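Local coordinates for adhesin LabA (Helicobacter pylori, PDB 6GMM), which probably helps the bacterium attach to the gastric mucosa as a lectin-like adhesin, its exodomain being directed at LacdiNAc sugars, at residues N417-K422 with Y435-N440. Sequence-based numbering, arbitrary orientation.
Sequences NVVSKK and YYIDSN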
# COMPACT_ATOMS: atom_id res chain seq x y z
N ASN A 417 36.35 -27.07 7.89
CA ASN A 417 35.54 -26.97 9.10
C ASN A 417 34.53 -25.79 9.13
O ASN A 417 33.84 -25.63 10.15
CB ASN A 417 36.44 -26.94 10.34
CG ASN A 417 37.16 -28.25 10.59
OD1 ASN A 417 36.60 -29.36 10.42
ND2 ASN A 417 38.42 -28.14 11.02
N VAL A 418 34.38 -25.03 8.01
CA VAL A 418 33.40 -23.92 7.88
C VAL A 418 31.97 -24.42 8.16
O VAL A 418 31.12 -23.68 8.65
CB VAL A 418 33.51 -23.14 6.54
CG1 VAL A 418 33.02 -23.97 5.35
CG2 VAL A 418 32.77 -21.81 6.61
N VAL A 419 31.73 -25.69 7.82
CA VAL A 419 30.50 -26.43 8.05
C VAL A 419 30.89 -27.76 8.66
O VAL A 419 32.01 -28.25 8.47
CB VAL A 419 29.61 -26.60 6.78
CG1 VAL A 419 29.17 -25.26 6.22
CG2 VAL A 419 30.31 -27.42 5.69
N SER A 420 29.97 -28.31 9.44
CA SER A 420 30.11 -29.62 10.06
C SER A 420 28.72 -30.17 10.32
O SER A 420 27.75 -29.40 10.40
CB SER A 420 30.95 -29.56 11.34
OG SER A 420 30.41 -28.73 12.35
N LYS A 421 28.63 -31.49 10.38
CA LYS A 421 27.40 -32.20 10.71
C LYS A 421 27.68 -33.22 11.82
O LYS A 421 28.77 -33.80 11.90
CB LYS A 421 26.66 -32.77 9.49
CG LYS A 421 27.45 -33.74 8.62
CD LYS A 421 26.60 -34.14 7.41
CE LYS A 421 26.37 -35.63 7.31
NZ LYS A 421 25.48 -35.97 6.17
N LYS A 422 26.73 -33.32 12.75
CA LYS A 422 26.80 -34.20 13.91
C LYS A 422 25.53 -35.06 13.86
O LYS A 422 24.44 -34.52 13.67
CB LYS A 422 26.82 -33.34 15.19
CG LYS A 422 27.68 -33.86 16.33
CD LYS A 422 28.67 -32.78 16.82
CE LYS A 422 28.10 -31.78 17.81
NZ LYS A 422 28.96 -30.57 17.94
N TYR A 435 23.21 -29.80 11.74
CA TYR A 435 24.17 -29.08 10.92
C TYR A 435 24.67 -27.86 11.64
O TYR A 435 23.97 -27.30 12.50
CB TYR A 435 23.57 -28.74 9.55
CG TYR A 435 23.31 -29.96 8.69
CD1 TYR A 435 24.27 -30.44 7.81
CD2 TYR A 435 22.07 -30.61 8.72
CE1 TYR A 435 24.02 -31.54 6.99
CE2 TYR A 435 21.81 -31.71 7.91
CZ TYR A 435 22.80 -32.18 7.06
OH TYR A 435 22.57 -33.29 6.28
N TYR A 436 25.92 -27.50 11.36
CA TYR A 436 26.59 -26.39 12.02
C TYR A 436 27.36 -25.58 11.02
O TYR A 436 27.65 -26.06 9.92
CB TYR A 436 27.52 -26.93 13.15
CG TYR A 436 26.79 -27.73 14.21
CD1 TYR A 436 26.26 -27.11 15.34
CD2 TYR A 436 26.63 -29.11 14.08
CE1 TYR A 436 25.57 -27.84 16.31
CE2 TYR A 436 25.93 -29.85 15.04
CZ TYR A 436 25.40 -29.21 16.15
OH TYR A 436 24.72 -29.92 17.10
N ILE A 437 27.69 -24.35 11.40
CA ILE A 437 28.48 -23.43 10.60
C ILE A 437 29.40 -22.61 11.52
O ILE A 437 28.95 -22.13 12.56
CB ILE A 437 27.63 -22.58 9.60
CG1 ILE A 437 28.52 -21.71 8.69
CG2 ILE A 437 26.50 -21.75 10.27
CD1 ILE A 437 27.87 -21.20 7.41
N ASP A 438 30.68 -22.50 11.15
CA ASP A 438 31.66 -21.71 11.89
C ASP A 438 31.56 -20.30 11.37
O ASP A 438 31.91 -20.03 10.21
CB ASP A 438 33.07 -22.27 11.68
CG ASP A 438 34.10 -21.66 12.60
OD1 ASP A 438 34.38 -20.44 12.47
OD2 ASP A 438 34.65 -22.40 13.43
N SER A 439 31.02 -19.40 12.22
CA SER A 439 30.79 -17.98 11.91
C SER A 439 32.06 -17.24 11.52
O SER A 439 32.00 -16.34 10.68
CB SER A 439 30.15 -17.29 13.11
OG SER A 439 28.84 -17.79 13.34
N ASN A 440 33.20 -17.61 12.14
CA ASN A 440 34.51 -17.01 11.91
C ASN A 440 35.09 -17.39 10.56
O ASN A 440 35.58 -16.51 9.86
CB ASN A 440 35.45 -17.32 13.06
CG ASN A 440 34.87 -16.89 14.39
OD1 ASN A 440 34.45 -15.74 14.57
ND2 ASN A 440 34.75 -17.83 15.32
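K422 and Y436 meet on one face of the antiparallel beta hairpin of strands 419-423 and 433-437, whose short segments 419-422 and 435-437 run at 154°. Y436 lays its broad ring along S420 and K422, two residues apart on the partner strand. Serine is short: its OG reaches Y436 CB at 3.5 Å, and the ring goes on past it. CG anti to the carbonyl carbon (chi1 -59°) sends the ring toward K422; CD2 passes S420 O, which lies at the ring edge, and CE2 touches K422 CB at 3.6 Å. K422, long and flexible, bends at chi2 and chi3 and crosses the ring: CE lies by CZ and 3.9 Å from Y436 OH, and NZ stands over one face in a cation-pi contact, 4.5 Å from the Y436 centroid. Y436 OH is hydrogen-bonded to N434 ND2. On the opposite face of the hairpin, V419 and I437 offer branched apolar groups to Y19 of helix 4-28, while the aliphatic part of K421 runs alongside Y435, CD 3.7 Å from CE1, and NZ goes on to a weak, long ion pair with D433. S420 and Y436 form the hydrogen-bonded pair. D438 is the N-cap of helix 439-452, its carboxylate accepting from first-turn I441 N and, weakly, N440 N; its own N gives a nearly straight 2.8 Å bond to V418 O, which I437 CG1 touches at 3.3 Å.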